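Local coordinates for amidohydrolase family protein (Acinetobacter baumannii, PDB 4I6K) that probably hydrolyses the lactone ring of 2-pyrone-4,6-dicarboxylate, as an amidohydrolase-family enzyme, and is seen here with citric acid bound, at residues A[27-35]-A[244-252]; A[174-184]-A[206-217]. All coordinates share one frame; numbering follows the deposited sequence.

Contact 1. Residues A[27-35]-A[244-252]; sequences CIDTHAHVF and IWGSDWPHT
Asp-29 OD2 is gripped by two backbone amides that reach it from opposite faces of its carboxylate plane: Ser-247 N, 3.0 Å from Asp-29 OD2 and well above the plane, and His-31 N, whose bond closes an Asx turn. The other oxygen, Asp-29 OD1, accepts from Ser-247 OG at 2.8 Å through its syn lone pair, and Tyr-260 OH binds it as well. With CG anti to the backbone N (chi1 177°), the aspartate reaches across to the second segment, while Ser-247 folds its hydroxyl back over its own main chain, where OG also accepts from Trp-249 N in an ST turn. Gly-246 suits its place, because a side chain there would run into His-31 CB. Beside it, Trp-245 O takes two donors from Thr-30: the amide N at 3.0 Å, in the carbonyl plane, and OG1 at 2.9 Å, from above that plane. His-33 N donates to Trp-249 O at 2.9 Å.

His-31 and Asp-248 lie side by side, ring and carboxylate planes 28° apart, with Asp-248 OD2 3.2 Å from His-31 CD2. The His-33 ring is almost perpendicular to the same carboxylate and turns an edge to OD2. His-31 ND1 is hydrogen-bonded to Lys-210 NZ and His-33 ND1 to Val-73 O. Asp-248 OD1 is held by Tyr-215 OH and a salt bridge to Arg-216. The His-X-His pair at the C-terminal end of the first strand, with His-33 just beyond it, and the aspartate after the last strand are the amidohydrolase signature. Citrate, probably from the crystallisation liquor, accepts from His-31 NE2 and weakly from His-33 NE2 in what is probably the substrate pocket. Asp-29 ties the backbone beside His-31 to the turn that leads into Asp-248, consistent with a second-shell role.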
loop_
_atom_site.group_PDB
_atom_site.type_symbol
_atom_site.label_atom_id
_atom_site.label_comp_id
_atom_site.label_asym_id
_atom_site.label_seq_id
_atom_site.Cartn_x
_atom_site.Cartn_y
_atom_site.Cartn_z
ATOM N N CYS A 27 13.843 9.890 3.422
ATOM C CA CYS A 27 13.619 8.491 3.753
ATOM C C CYS A 27 12.190 8.228 4.200
ATOM O O CYS A 27 11.766 8.677 5.270
ATOM C CB CYS A 27 14.604 8.053 4.832
ATOM S SG CYS A 27 14.833 6.278 4.950
ATOM N N ILE A 28 11.464 7.469 3.384
ATOM C CA ILE A 28 10.007 7.417 3.468
ATOM C C ILE A 28 9.442 6.001 3.636
ATOM O O ILE A 28 9.757 5.099 2.861
ATOM C CB ILE A 28 9.396 8.098 2.228
ATOM C CG1 ILE A 28 10.085 9.453 1.995
ATOM C CG2 ILE A 28 7.882 8.245 2.360
ATOM C CD1 ILE A 28 9.481 10.280 0.879
ATOM N N ASP A 29 8.621 5.818 4.668
ATOM C CA ASP A 29 7.900 4.561 4.896
ATOM C C ASP A 29 6.479 4.712 4.369
ATOM O O ASP A 29 5.677 5.474 4.927
ATOM C CB ASP A 29 7.878 4.214 6.388
ATOM C CG ASP A 29 7.067 2.957 6.687
ATOM O OD1 ASP A 29 7.128 2.457 7.836
ATOM O OD2 ASP A 29 6.367 2.475 5.773
ATOM N N THR A 30 6.163 3.997 3.292
ATOM C CA THR A 30 4.917 4.266 2.567
ATOM C C THR A 30 3.734 3.372 2.932
ATOM O O THR A 30 2.729 3.361 2.222
ATOM C CB THR A 30 5.125 4.223 1.037
ATOM O OG1 THR A 30 5.341 2.872 0.606
ATOM C CG2 THR A 30 6.323 5.079 0.639
ATOM N N HIS A 31 3.835 2.635 4.031
ATOM C CA HIS A 31 2.753 1.740 4.393
ATOM C C HIS A 31 2.745 1.361 5.868
ATOM O O HIS A 31 3.420 0.419 6.289
ATOM C CB HIS A 31 2.806 0.481 3.530
ATOM C CG HIS A 31 1.475 -0.178 3.348
ATOM N ND1 HIS A 31 0.685 0.045 2.239
ATOM C CD2 HIS A 31 0.791 -1.045 4.133
ATOM C CE1 HIS A 31 -0.427 -0.665 2.347
ATOM N NE2 HIS A 31 -0.389 -1.333 3.487
ATOM N N ALA A 32 1.971 2.102 6.652
ATOM C CA ALA A 32 1.703 1.726 8.029
ATOM C C ALA A 32 0.255 2.068 8.345
ATOM O O ALA A 32 -0.423 2.747 7.551
ATOM C CB ALA A 32 2.654 2.446 8.977
ATOM N N HIS A 33 -0.221 1.599 9.496
ATOM C CA HIS A 33 -1.591 1.873 9.911
ATOM C C HIS A 33 -1.592 2.331 11.357
ATOM O O HIS A 33 -0.838 1.811 12.163
ATOM C CB HIS A 33 -2.459 0.621 9.793
ATOM C CG HIS A 33 -2.381 -0.066 8.464
ATOM N ND1 HIS A 33 -3.134 0.323 7.377
ATOM C CD2 HIS A 33 -1.679 -1.154 8.060
ATOM C CE1 HIS A 33 -2.891 -0.484 6.358
ATOM N NE2 HIS A 33 -2.007 -1.385 6.743
ATOM N N VAL A 34 -2.405 3.328 11.687
ATOM C CA VAL A 34 -2.660 3.630 13.089
ATOM C C VAL A 34 -4.091 3.261 13.376
ATOM O O VAL A 34 -4.936 3.290 12.481
ATOM C CB VAL A 34 -2.483 5.118 13.447
ATOM C CG1 VAL A 34 -1.021 5.514 13.375
ATOM C CG2 VAL A 34 -3.338 5.988 12.543
ATOM N N PHE A 35 -4.357 2.896 14.624
ATOM C CA PHE A 35 -5.715 2.609 15.086
ATOM C C PHE A 35 -5.691 2.372 16.599
ATOM O O PHE A 35 -4.618 2.186 17.201
ATOM C CB PHE A 35 -6.309 1.393 14.360
ATOM C CG PHE A 35 -5.484 0.156 14.508
ATOM C CD1 PHE A 35 -5.525 -0.581 15.684
ATOM C CD2 PHE A 35 -4.632 -0.257 13.488
ATOM C CE1 PHE A 35 -4.748 -1.721 15.842
ATOM C CE2 PHE A 35 -3.847 -1.407 13.635
ATOM C CZ PHE A 35 -3.906 -2.136 14.812
ATOM N N ILE A 244 8.589 1.119 -4.286
ATOM C CA ILE A 244 8.648 1.793 -2.990
ATOM C C ILE A 244 8.530 0.797 -1.829
ATOM O O ILE A 244 8.055 -0.333 -2.004
ATOM C CB ILE A 244 7.623 2.972 -2.854
ATOM C CG1 ILE A 244 6.174 2.490 -2.942
ATOM C CG2 ILE A 244 7.906 4.077 -3.887
ATOM C CD1 ILE A 244 5.614 2.486 -4.342
ATOM N N TRP A 245 8.993 1.213 -0.651
ATOM C CA TRP A 245 8.976 0.337 0.524
ATOM C C TRP A 245 8.041 0.790 1.638
ATOM O O TRP A 245 7.813 1.986 1.834
ATOM C CB TRP A 245 10.374 0.185 1.116
ATOM C CG TRP A 245 10.390 -0.718 2.310
ATOM C CD1 TRP A 245 10.419 -2.082 2.308
ATOM C CD2 TRP A 245 10.358 -0.318 3.681
ATOM N NE1 TRP A 245 10.419 -2.557 3.596
ATOM C CE2 TRP A 245 10.388 -1.491 4.457
ATOM C CE3 TRP A 245 10.324 0.922 4.331
ATOM C CZ2 TRP A 245 10.379 -1.460 5.850
ATOM C CZ3 TRP A 245 10.312 0.948 5.720
ATOM C CH2 TRP A 245 10.337 -0.232 6.459
ATOM N N GLY A 246 7.529 -0.184 2.382
ATOM C CA GLY A 246 6.723 0.101 3.552
ATOM C C GLY A 246 6.985 -0.905 4.646
ATOM O O GLY A 246 7.194 -2.095 4.387
ATOM N N SER A 247 6.974 -0.426 5.877
ATOM C CA SER A 247 7.121 -1.300 7.029
ATOM C C SER A 247 5.916 -2.237 7.163
ATOM O O SER A 247 6.043 -3.354 7.666
ATOM C CB SER A 247 7.260 -0.467 8.317
ATOM O OG SER A 247 6.005 0.100 8.715
ATOM N N ASP A 248 4.753 -1.771 6.719
ATOM C CA ASP A 248 3.490 -2.414 7.060
ATOM C C ASP A 248 3.357 -2.620 8.566
ATOM O O ASP A 248 2.730 -3.578 9.020
ATOM C CB ASP A 248 3.358 -3.755 6.333
ATOM C CG ASP A 248 1.968 -4.349 6.456
ATOM O OD1 ASP A 248 1.819 -5.378 7.148
ATOM O OD2 ASP A 248 1.025 -3.788 5.858
ATOM N N TRP A 249 3.950 -1.714 9.337
ATOM C CA TRP A 249 3.652 -1.598 10.763
ATOM C C TRP A 249 2.150 -1.296 10.993
ATOM O O TRP A 249 1.536 -0.540 10.234
ATOM C CB TRP A 249 4.535 -0.510 11.381
ATOM C CG TRP A 249 4.365 -0.372 12.851
ATOM C CD1 TRP A 249 5.026 -1.065 13.825
ATOM C CD2 TRP A 249 3.459 0.518 13.530
ATOM N NE1 TRP A 249 4.602 -0.652 15.066
ATOM C CE2 TRP A 249 3.637 0.315 14.913
ATOM C CE3 TRP A 249 2.521 1.462 13.100
ATOM C CZ2 TRP A 249 2.903 1.021 15.871
ATOM C CZ3 TRP A 249 1.797 2.165 14.053
ATOM C CH2 TRP A 249 1.987 1.936 15.420
ATOM N N PRO A 250 1.545 -1.873 12.049
ATOM C CA PRO A 250 2.143 -2.692 13.090
ATOM C C PRO A 250 2.031 -4.181 12.801
ATOM O O PRO A 250 1.866 -4.965 13.735
ATOM C CB PRO A 250 1.272 -2.367 14.293
ATOM C CG PRO A 250 -0.116 -2.254 13.678
ATOM C CD PRO A 250 0.095 -1.706 12.270
ATOM N N HIS A 251 2.083 -4.561 11.525
ATOM C CA HIS A 251 2.240 -5.973 11.130
ATOM C C HIS A 251 1.144 -6.845 11.680
ATOM O O HIS A 251 1.425 -7.829 12.373
ATOM C CB HIS A 251 3.606 -6.513 11.583
ATOM C CG HIS A 251 4.711 -5.514 11.441
ATOM N ND1 HIS A 251 5.357 -4.953 12.523
ATOM C CD2 HIS A 251 5.242 -4.926 10.341
ATOM C CE1 HIS A 251 6.256 -4.082 12.095
ATOM N NE2 HIS A 251 6.203 -4.045 10.776
ATOM N N THR A 252 -0.100 -6.484 11.365
ATOM C CA THR A 252 -1.286 -7.155 11.925
ATOM C C THR A 252 -1.328 -8.654 11.646
ATOM O O THR A 252 -1.020 -9.094 10.532
ATOM C CB THR A 252 -2.609 -6.543 11.390
ATOM O OG1 THR A 252 -2.522 -6.336 9.965
ATOM C CG2 THR A 252 -2.926 -5.220 12.108
HETATM O O HOH W 1 9.654 4.024 -0.125
#

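Contact 2. Residues A[174-184]-A[206-217]; sequences FDVVIDHFGRV and QHWIKVSGFYRL. With CIT (citric acid), chain B.
Val-176, Val-177 and Ile-178 pair in parallel with His-207, Trp-208 and Ile-209, neighbouring strands of the (beta/alpha)8 barrel in a beta-alpha-beta unit crossed through helix 193-201. This ladder is the tight part: Ile-178 N to Trp-208 O and Trp-208 N to Val-176 O are both 2.7 Å, and beta-branched side chains suit the extended backbone. At its start Gln-206 gives NE2 to Phe-174 O, in the amide plane, and to Leu-169 O as well; Trp-208 NE1 meets Asp-175 OD2 from above the carboxylate plane. Beyond the strands, Phe-181 N bonds Lys-210 O, and the Phe-181 ring takes Val-211 CA over one face, a CH-pi contact 3.6 Å from the ring centroid.

The partly exposed side is looser. Arg-183, bent at chi2 and chi3, lays its guanidinium face over Arg-216 CB, while water 2 joins Arg-183 NE, Val-184 O and Arg-216 O. Arg-216, besides its bridge to Asp-248, covers citrate C4 with one face and bonds citrate O4 weakly through NH1. Buried His-180 joins Ser-212 to the ligand: its ND1 bond to Ser-212 OG is doubtfully short, and NE2 donates to citrate O3 at 2.9 Å, nearly straight at 169°.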
loop_
_atom_site.group_PDB
_atom_site.type_symbol
_atom_site.label_atom_id
_atom_site.label_comp_id
_atom_site.label_asym_id
_atom_site.label_seq_id
_atom_site.Cartn_x
_atom_site.Cartn_y
_atom_site.Cartn_z
ATOM N N PHE A 174 -4.206 8.009 -13.699
ATOM C CA PHE A 174 -3.604 7.953 -12.359
ATOM C C PHE A 174 -2.563 6.860 -12.164
ATOM O O PHE A 174 -2.527 5.857 -12.884
ATOM C CB PHE A 174 -4.658 7.877 -11.236
ATOM C CG PHE A 174 -5.764 6.851 -11.473
ATOM C CD1 PHE A 174 -5.470 5.502 -11.648
ATOM C CD2 PHE A 174 -7.105 7.245 -11.482
ATOM C CE1 PHE A 174 -6.489 4.569 -11.857
ATOM C CE2 PHE A 174 -8.131 6.311 -11.682
ATOM C CZ PHE A 174 -7.824 4.981 -11.870
ATOM N N ASP A 175 -1.716 7.071 -11.167
ATOM C CA ASP A 175 -0.793 6.050 -10.704
ATOM C C ASP A 175 -1.574 4.902 -10.085
ATOM O O ASP A 175 -2.532 5.124 -9.348
ATOM C CB ASP A 175 0.131 6.657 -9.655
ATOM C CG ASP A 175 0.989 7.766 -10.224
ATOM O OD1 ASP A 175 0.983 8.885 -9.666
ATOM O OD2 ASP A 175 1.659 7.512 -11.251
ATOM N N VAL A 176 -1.178 3.675 -10.394
ATOM C CA VAL A 176 -1.754 2.520 -9.712
ATOM C C VAL A 176 -0.679 1.845 -8.864
ATOM O O VAL A 176 0.408 1.511 -9.338
ATOM C CB VAL A 176 -2.374 1.495 -10.678
ATOM C CG1 VAL A 176 -3.174 0.450 -9.900
ATOM C CG2 VAL A 176 -3.268 2.176 -11.717
ATOM N N VAL A 177 -0.981 1.663 -7.592
ATOM C CA VAL A 177 0.020 1.210 -6.643
ATOM C C VAL A 177 -0.376 -0.159 -6.136
ATOM O O VAL A 177 -1.512 -0.362 -5.725
ATOM C CB VAL A 177 0.129 2.209 -5.478
ATOM C CG1 VAL A 177 1.219 1.799 -4.524
ATOM C CG2 VAL A 177 0.387 3.621 -6.038
ATOM N N ILE A 178 0.542 -1.115 -6.198
ATOM C CA ILE A 178 0.189 -2.471 -5.793
ATOM C C ILE A 178 0.862 -2.865 -4.484
ATOM O O ILE A 178 2.080 -2.828 -4.385
ATOM C CB ILE A 178 0.479 -3.520 -6.900
ATOM C CG1 ILE A 178 -0.293 -3.185 -8.189
ATOM C CG2 ILE A 178 0.121 -4.928 -6.417
ATOM C CD1 ILE A 178 0.577 -2.551 -9.258
ATOM N N ASP A 179 0.043 -3.231 -3.493
ATOM C CA ASP A 179 0.491 -3.577 -2.145
ATOM C C ASP A 179 1.252 -4.901 -2.062
ATOM O O ASP A 179 0.876 -5.879 -2.704
ATOM C CB ASP A 179 -0.713 -3.664 -1.204
ATOM C CG ASP A 179 -1.286 -2.308 -0.853
ATOM O OD1 ASP A 179 -2.446 -2.268 -0.392
ATOM O OD2 ASP A 179 -0.582 -1.286 -1.025
ATOM N N HIS A 180 2.322 -4.908 -1.263
ATOM C CA HIS A 180 3.032 -6.131 -0.850
ATOM C C HIS A 180 3.392 -7.099 -1.989
ATOM O O HIS A 180 2.865 -8.218 -2.067
ATOM C CB HIS A 180 2.232 -6.867 0.230
ATOM C CG HIS A 180 1.683 -5.968 1.296
ATOM N ND1 HIS A 180 2.385 -4.890 1.794
ATOM C CD2 HIS A 180 0.506 -5.996 1.970
ATOM C CE1 HIS A 180 1.656 -4.283 2.716
ATOM N NE2 HIS A 180 0.513 -4.933 2.843
ATOM N N PHE A 181 4.302 -6.658 -2.858
ATOM C CA PHE A 181 4.781 -7.447 -3.998
ATOM C C PHE A 181 3.691 -8.018 -4.894
ATOM O O PHE A 181 3.985 -8.858 -5.744
ATOM C CB PHE A 181 5.678 -8.595 -3.531
ATOM C CG PHE A 181 6.858 -8.149 -2.717
ATOM C CD1 PHE A 181 8.108 -8.000 -3.306
ATOM C CD2 PHE A 181 6.718 -7.873 -1.367
ATOM C CE1 PHE A 181 9.197 -7.601 -2.559
ATOM C CE2 PHE A 181 7.808 -7.470 -0.617
ATOM C CZ PHE A 181 9.045 -7.337 -1.208
ATOM N N GLY A 182 2.450 -7.564 -4.718
ATOM C CA GLY A 182 1.330 -8.100 -5.491
ATOM C C GLY A 182 0.787 -9.375 -4.875
ATOM O O GLY A 182 0.094 -10.154 -5.536
ATOM N N ARG A 183 1.121 -9.593 -3.606
ATOM C CA ARG A 183 0.562 -10.703 -2.810
ATOM C C ARG A 183 0.674 -12.058 -3.490
ATOM O O ARG A 183 -0.307 -12.799 -3.601
ATOM C CB ARG A 183 -0.889 -10.428 -2.404
ATOM C CG ARG A 183 -1.040 -9.373 -1.279
ATOM C CD ARG A 183 -0.270 -9.770 -0.022
ATOM N NE ARG A 183 -0.782 -11.021 0.544
ATOM C CZ ARG A 183 -1.764 -11.095 1.439
ATOM N NH1 ARG A 183 -2.347 -9.994 1.879
ATOM N NH2 ARG A 183 -2.171 -12.268 1.897
ATOM N N VAL A 184 1.886 -12.373 -3.937
ATOM C CA VAL A 184 2.161 -13.646 -4.588
ATOM C C VAL A 184 1.456 -14.755 -3.816
ATOM O O VAL A 184 1.475 -14.753 -2.585
ATOM C CB VAL A 184 3.685 -13.915 -4.636
ATOM C CG1 VAL A 184 3.995 -15.189 -5.398
ATOM C CG2 VAL A 184 4.423 -12.722 -5.243
ATOM N N GLN A 206 2.628 3.633 -15.557
ATOM C CA GLN A 206 1.478 3.772 -14.661
ATOM C C GLN A 206 1.556 3.069 -13.318
ATOM O O GLN A 206 1.007 3.564 -12.326
ATOM C CB GLN A 206 0.181 3.351 -15.340
ATOM C CG GLN A 206 -0.997 3.447 -14.384
ATOM C CD GLN A 206 -2.287 2.955 -15.000
ATOM O OE1 GLN A 206 -2.303 1.966 -15.740
ATOM N NE2 GLN A 206 -3.376 3.642 -14.701
ATOM N N HIS A 207 2.201 1.911 -13.284
ATOM C CA HIS A 207 2.131 1.068 -12.093
ATOM C C HIS A 207 3.326 1.193 -11.177
ATOM O O HIS A 207 4.450 1.324 -11.648
ATOM C CB HIS A 207 1.942 -0.391 -12.486
ATOM C CG HIS A 207 0.704 -0.628 -13.280
ATOM N ND1 HIS A 207 0.724 -0.821 -14.645
ATOM C CD2 HIS A 207 -0.594 -0.671 -12.911
ATOM C CE1 HIS A 207 -0.511 -0.994 -15.077
ATOM N NE2 HIS A 207 -1.331 -0.906 -14.046
ATOM N N TRP A 208 3.058 1.152 -9.870
ATOM C CA TRP A 208 4.085 1.163 -8.827
ATOM C C TRP A 208 3.889 -0.066 -7.952
ATOM O O TRP A 208 2.749 -0.489 -7.712
ATOM C CB TRP A 208 3.969 2.408 -7.941
ATOM C CG TRP A 208 4.080 3.701 -8.668
ATOM C CD1 TRP A 208 3.174 4.232 -9.541
ATOM C CD2 TRP A 208 5.163 4.639 -8.589
ATOM N NE1 TRP A 208 3.632 5.443 -10.020
ATOM C CE2 TRP A 208 4.844 5.720 -9.438
ATOM C CE3 TRP A 208 6.368 4.671 -7.880
ATOM C CZ2 TRP A 208 5.693 6.819 -9.601
ATOM C CZ3 TRP A 208 7.215 5.773 -8.044
ATOM C CH2 TRP A 208 6.871 6.825 -8.898
ATOM N N ILE A 209 4.993 -0.625 -7.459
ATOM C CA ILE A 209 4.904 -1.770 -6.561
ATOM C C ILE A 209 5.576 -1.520 -5.217
ATOM O O ILE A 209 6.712 -1.016 -5.154
ATOM C CB ILE A 209 5.523 -3.022 -7.176
ATOM C CG1 ILE A 209 4.856 -3.322 -8.510
ATOM C CG2 ILE A 209 5.362 -4.183 -6.223
ATOM C CD1 ILE A 209 5.667 -4.227 -9.390
ATOM N N LYS A 210 4.859 -1.870 -4.148
ATOM C CA LYS A 210 5.381 -1.772 -2.791
ATOM C C LYS A 210 6.117 -3.059 -2.458
ATOM O O LYS A 210 5.546 -4.140 -2.587
ATOM C CB LYS A 210 4.244 -1.555 -1.785
ATOM C CG LYS A 210 3.328 -0.371 -2.072
ATOM C CD LYS A 210 2.978 0.341 -0.775
ATOM C CE LYS A 210 1.715 1.155 -0.898
ATOM N NZ LYS A 210 1.461 1.921 0.362
ATOM N N VAL A 211 7.378 -2.949 -2.034
ATOM C CA VAL A 211 8.149 -4.136 -1.640
ATOM C C VAL A 211 8.066 -4.336 -0.126
ATOM O O VAL A 211 9.066 -4.555 0.553
ATOM C CB VAL A 211 9.632 -4.080 -2.105
ATOM C CG1 VAL A 211 9.741 -4.165 -3.639
ATOM C CG2 VAL A 211 10.331 -2.824 -1.577
ATOM N N SER A 212 6.845 -4.264 0.387
ATOM C CA SER A 212 6.581 -4.341 1.807
ATOM C C SER A 212 5.941 -5.674 2.085
ATOM O O SER A 212 5.518 -6.366 1.155
ATOM C CB SER A 212 5.579 -3.256 2.178
ATOM O OG SER A 212 4.375 -3.421 1.440
ATOM N N GLY A 213 5.845 -6.021 3.368
ATOM C CA GLY A 213 5.040 -7.164 3.801
ATOM C C GLY A 213 5.464 -8.507 3.227
ATOM O O GLY A 213 4.627 -9.390 3.019
ATOM N N PHE A 214 6.763 -8.671 2.994
ATOM C CA PHE A 214 7.280 -9.945 2.505
ATOM C C PHE A 214 6.681 -11.086 3.309
ATOM O O PHE A 214 6.473 -12.180 2.784
ATOM C CB PHE A 214 8.791 -10.003 2.653
ATOM C CG PHE A 214 9.239 -10.204 4.074
ATOM C CD1 PHE A 214 9.451 -11.480 4.574
ATOM C CD2 PHE A 214 9.412 -9.118 4.919
ATOM C CE1 PHE A 214 9.850 -11.670 5.883
ATOM C CE2 PHE A 214 9.810 -9.294 6.237
ATOM C CZ PHE A 214 10.035 -10.571 6.719
ATOM N N TYR A 215 6.409 -10.836 4.588
ATOM C CA TYR A 215 5.905 -11.888 5.477
ATOM C C TYR A 215 4.445 -12.276 5.229
ATOM O O TYR A 215 3.932 -13.173 5.906
ATOM C CB TYR A 215 6.097 -11.507 6.950
ATOM C CG TYR A 215 5.508 -10.162 7.284
ATOM C CD1 TYR A 215 6.314 -9.024 7.317
ATOM C CD2 TYR A 215 4.139 -10.018 7.537
ATOM C CE1 TYR A 215 5.785 -7.784 7.609
ATOM C CE2 TYR A 215 3.600 -8.778 7.840
ATOM C CZ TYR A 215 4.432 -7.664 7.870
ATOM O OH TYR A 215 3.919 -6.424 8.157
ATOM N N ARG A 216 3.769 -11.615 4.286
ATOM C CA ARG A 216 2.411 -12.051 3.900
ATOM C C ARG A 216 2.459 -13.007 2.708
ATOM O O ARG A 216 1.430 -13.457 2.182
ATOM C CB ARG A 216 1.505 -10.855 3.599
ATOM C CG ARG A 216 1.477 -9.830 4.716
ATOM C CD ARG A 216 0.310 -8.870 4.581
ATOM N NE ARG A 216 0.291 -7.894 5.671
ATOM C CZ ARG A 216 -0.262 -8.109 6.860
ATOM N NH1 ARG A 216 -0.233 -7.163 7.793
ATOM N NH2 ARG A 216 -0.840 -9.275 7.121
ATOM N N LEU A 217 3.673 -13.308 2.281
ATOM C CA LEU A 217 3.882 -14.148 1.112
ATOM C C LEU A 217 4.000 -15.639 1.502
ATOM O O LEU A 217 4.045 -16.512 0.642
ATOM C CB LEU A 217 5.123 -13.668 0.339
ATOM C CG LEU A 217 5.167 -12.199 -0.109
ATOM C CD1 LEU A 217 6.530 -11.849 -0.708
ATOM C CD2 LEU A 217 4.036 -11.863 -1.100
HETATM C C1 CIT B . -5.565 -4.037 6.641
HETATM O O1 CIT B . -5.986 -3.149 5.860
HETATM O O2 CIT B . -6.363 -4.639 7.389
HETATM C C2 CIT B . -4.111 -4.425 6.668
HETATM C C3 CIT B . -3.876 -5.317 5.458
HETATM O O7 CIT B . -3.965 -4.454 4.289
HETATM C C4 CIT B . -2.483 -5.881 5.523
HETATM C C5 CIT B . -1.673 -4.621 5.525
HETATM O O3 CIT B . -1.641 -3.888 4.504
HETATM O O4 CIT B . -1.063 -4.310 6.566
HETATM C C6 CIT B . -4.893 -6.453 5.363
HETATM O O5 CIT B . -4.863 -7.446 6.134
HETATM O O6 CIT B . -5.778 -6.399 4.474
HETATM O O HOH W 2 0.351 -13.332 -0.471
#

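From the N terminus, the chain enters the barrel on strand 28-32 and runs through the successive beta-alpha units to strand 176-178. Helix 193-201 then leads to strand 207-210, and contact 2 closes this short loop of 21 residues between neighbouring strands. The chain goes on through helix 222-237 to strand 243-244, where contact 1 brings the loop after the last strand back to the first, closing a loop of 208 residues that contains the whole of contact 2. The two never cross. They meet directly, though: Ile-244 O lies 2.7 Å from Val-211 N, a backbone pairing between neighbouring strands, while Lys-210 NZ reaches Thr-30 O of the first strand inside the barrel.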